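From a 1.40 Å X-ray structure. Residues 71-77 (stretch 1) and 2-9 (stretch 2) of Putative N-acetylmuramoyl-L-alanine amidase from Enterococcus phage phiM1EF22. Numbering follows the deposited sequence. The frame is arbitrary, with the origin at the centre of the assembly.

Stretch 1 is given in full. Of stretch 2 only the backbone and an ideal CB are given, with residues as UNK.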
# COMPACT_ATOMS: atom_id res chain seq x y z
N TRP A 71 14.13 13.81 11.42
CA TRP A 71 12.81 13.73 10.81
C TRP A 71 12.38 12.28 10.59
O TRP A 71 11.17 12.00 10.52
CB TRP A 71 12.83 14.48 9.49
CG TRP A 71 12.83 15.95 9.69
CD1 TRP A 71 13.91 16.80 9.66
CD2 TRP A 71 11.69 16.76 9.99
NE1 TRP A 71 13.50 18.10 9.90
CE2 TRP A 71 12.15 18.09 10.11
CE3 TRP A 71 10.33 16.49 10.16
CZ2 TRP A 71 11.29 19.15 10.39
CZ3 TRP A 71 9.48 17.54 10.44
CH2 TRP A 71 9.96 18.85 10.56
N TYR A 72 13.33 11.36 10.47
CA TYR A 72 12.98 9.95 10.36
C TYR A 72 12.17 9.46 11.57
O TYR A 72 11.36 8.55 11.42
CB TYR A 72 14.24 9.11 10.14
CG TYR A 72 15.41 9.50 11.00
CD1 TYR A 72 15.47 9.15 12.35
CD2 TYR A 72 16.47 10.24 10.46
CE1 TYR A 72 16.57 9.52 13.14
CE2 TYR A 72 17.55 10.61 11.23
CZ TYR A 72 17.59 10.26 12.57
OH TYR A 72 18.68 10.64 13.31
N ASN A 73 12.36 10.07 12.75
CA ASN A 73 11.53 9.74 13.90
C ASN A 73 10.06 9.98 13.60
O ASN A 73 9.19 9.19 13.98
CB ASN A 73 11.87 10.62 15.11
CG ASN A 73 13.18 10.26 15.77
OD1 ASN A 73 13.76 9.21 15.52
ND2 ASN A 73 13.64 11.14 16.68
N ARG A 74 9.76 11.11 12.94
CA ARG A 74 8.39 11.45 12.61
C ARG A 74 7.84 10.52 11.54
O ARG A 74 6.69 10.05 11.64
CB ARG A 74 8.32 12.90 12.12
CG ARG A 74 8.92 13.91 13.08
CD ARG A 74 8.21 13.89 14.43
NE ARG A 74 8.77 14.88 15.34
CZ ARG A 74 8.39 15.03 16.61
NH1 ARG A 74 7.45 14.24 17.11
NH2 ARG A 74 8.95 15.96 17.37
N LEU A 75 8.63 10.23 10.51
CA LEU A 75 8.16 9.35 9.45
C LEU A 75 7.85 7.96 10.00
O LEU A 75 6.81 7.37 9.67
CB LEU A 75 9.21 9.25 8.34
CG LEU A 75 8.84 8.28 7.22
CD1 LEU A 75 7.49 8.68 6.64
CD2 LEU A 75 9.93 8.30 6.16
N GLU A 76 8.73 7.44 10.85
CA GLU A 76 8.56 6.10 11.41
C GLU A 76 7.43 6.00 12.42
O GLU A 76 7.01 4.88 12.74
CB GLU A 76 9.89 5.62 11.99
CG GLU A 76 10.97 5.45 10.93
CD GLU A 76 12.35 5.16 11.51
OE1 GLU A 76 12.48 5.03 12.75
OE2 GLU A 76 13.32 5.07 10.72
N THR A 77 6.91 7.12 12.91
CA THR A 77 5.69 7.08 13.72
C THR A 77 4.45 6.92 12.86
O THR A 77 3.47 6.30 13.29
CB THR A 77 5.58 8.35 14.56
OG1 THR A 77 6.78 8.51 15.32
CG2 THR A 77 4.41 8.27 15.51
N UNK A 2 6.63 7.35 -1.47
CA UNK A 2 7.81 6.51 -1.32
C UNK A 2 9.00 7.41 -1.04
O UNK A 2 9.05 8.56 -1.50
CB UNK A 2 8.05 5.65 -2.56
N UNK A 3 9.97 6.88 -0.30
CA UNK A 3 11.24 7.57 -0.20
C UNK A 3 12.29 6.60 0.31
O UNK A 3 11.97 5.55 0.86
CB UNK A 3 11.13 8.79 0.71
N UNK A 4 13.55 6.96 0.08
CA UNK A 4 14.69 6.37 0.77
C UNK A 4 15.28 7.42 1.69
O UNK A 4 15.23 8.62 1.41
CB UNK A 4 15.74 5.85 -0.22
N UNK A 5 15.84 6.96 2.81
CA UNK A 5 16.47 7.88 3.75
C UNK A 5 17.49 7.09 4.55
O UNK A 5 17.56 5.87 4.48
CB UNK A 5 15.44 8.55 4.66
N UNK A 6 18.30 7.82 5.32
CA UNK A 6 19.27 7.18 6.21
C UNK A 6 18.93 7.52 7.65
O UNK A 6 18.43 8.61 7.94
CB UNK A 6 20.70 7.62 5.88
N UNK A 7 19.21 6.59 8.56
CA UNK A 7 18.93 6.80 9.98
C UNK A 7 19.90 5.96 10.81
O UNK A 7 20.49 5.00 10.29
CB UNK A 7 17.48 6.44 10.31
N UNK A 8 20.11 6.32 12.08
CA UNK A 8 21.13 5.62 12.87
C UNK A 8 20.75 4.20 13.26
O UNK A 8 19.57 3.86 13.45
CB UNK A 8 21.43 6.42 14.14
N UNK A 9 21.78 3.37 13.43
CA UNK A 9 21.63 1.98 13.82
C UNK A 9 22.80 1.63 14.73
O UNK A 9 23.90 2.17 14.59
CB UNK A 9 21.57 1.06 12.60

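The strand formed by positions 3-9 runs across helix 71-77 at 104° between their N-to-C directions, with a closest axial approach of 9.4 Å. Alternation along the strand turns positions 3, 5 and 7 to the helix, which offers the ring of Tyr72, the methyls of Leu75 and the carboxylate of Glu76.

Position 2 precedes the strand and lies far from the helix, which sets no requirement there; it is Tyr2.

Position 3 points toward the helix, but nothing of stretch 1 lies within 5.5 Å of its ideal CB. The nearest feature ahead is the side chain of Leu75, so a small or medium apolar residue would fit. The residue is Cys3, in the p rotamer, whose SG reaches 3.8 Å from Leu75 CD2.

Position 4 points away, leaving its choice to other surroundings; it is Leu4.

Position 5 again points toward the helix, with open space between its CB and Leu75, Tyr72 and Glu76. A long side chain is needed to cross it: Leu or Met could meet the apolar atoms, whereas Tyr, Lys or Arg could also address the carboxylate. The residue is Tyr5. From chi1 p its ring packs against both Leu75 and Tyr72, with CE1 3.7 Å from Leu75 CD2 and CE2 3.5 Å from Tyr72 CB, and Tyr5 OH donates a 2.6 Å hydrogen bond to Glu76 OE2.

Position 6 points away, and only its backbone comes close, so many side chains are possible. It is Glu6, whose carbonyl O lies 3.6 Å from Tyr72 CD2.

Position 7 is the most constrained. Its ideal CB is 3.8 Å from Tyr72 CG and 4.4 Å from Glu76 OE2, so a side chain here must start against an aromatic ring and beside an acid. Lys, Arg or a neutral donor such as Gln would suit. The deposited Arg7 places CB over one face of the Tyr72 ring, 3.8 Å from its centroid, in a CH-pi contact. Its guanidinium meets Glu76 edge-on in a two-point salt bridge: Arg7 NE donates to Glu76 OE2 at 2.9 Å and Arg7 NH2 to Glu76 OE1 at 2.8 Å. OE2 thus accepts from both Tyr5 and Arg7. Arg7 NH1 turns back to its own strand, donating to the backbone O of position 8 at 2.8 Å.

Position 8 points sideways, its ideal CB 5.1 Å from Tyr72 OH. With phi -72° and psi 152°, proline is compatible, as are compact apolar residues. Pro8 sets its CD 3.4 Å from Tyr72 CZ.

Position 9 is beyond the helix's reach; it is Ile9.

Stretch 2 2-9: YCLYERPI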
# COMPACT_ATOMS: atom_id res chain seq x y z
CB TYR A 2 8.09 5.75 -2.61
CG TYR A 2 6.97 4.82 -2.99
CD1 TYR A 2 6.96 3.50 -2.55
CD2 TYR A 2 5.91 5.26 -3.79
CE1 TYR A 2 5.93 2.65 -2.88
CE2 TYR A 2 4.88 4.41 -4.13
CZ TYR A 2 4.89 3.11 -3.68
OH TYR A 2 3.87 2.25 -4.02
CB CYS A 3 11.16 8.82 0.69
SG CYS A 3 10.80 8.52 2.43
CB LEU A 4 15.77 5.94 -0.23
CG LEU A 4 15.37 4.79 -1.16
CD1 LEU A 4 16.27 4.74 -2.40
CD2 LEU A 4 15.42 3.48 -0.39
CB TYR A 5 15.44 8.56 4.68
CG TYR A 5 14.70 7.62 5.60
CD1 TYR A 5 13.58 6.93 5.17
CD2 TYR A 5 15.12 7.44 6.92
CE1 TYR A 5 12.89 6.07 6.02
CE2 TYR A 5 14.43 6.58 7.79
CZ TYR A 5 13.33 5.90 7.33
OH TYR A 5 12.65 5.05 8.17
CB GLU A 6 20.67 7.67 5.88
CG GLU A 6 21.18 7.15 4.55
CD GLU A 6 22.50 7.78 4.13
OE1 GLU A 6 22.55 8.41 3.06
OE2 GLU A 6 23.48 7.65 4.87
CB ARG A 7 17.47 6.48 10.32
CG ARG A 7 17.06 5.05 10.04
CD ARG A 7 16.94 4.25 11.33
NE ARG A 7 15.84 4.76 12.14
CZ ARG A 7 15.95 5.21 13.40
NH1 ARG A 7 17.13 5.19 14.02
NH2 ARG A 7 14.87 5.66 14.03
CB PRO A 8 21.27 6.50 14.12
CG PRO A 8 20.79 7.84 13.69
CD PRO A 8 19.65 7.55 12.74
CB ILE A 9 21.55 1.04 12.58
CG1 ILE A 9 21.27 -0.40 13.00
CG2 ILE A 9 22.83 1.09 11.77
CD1 ILE A 9 20.89 -1.30 11.84
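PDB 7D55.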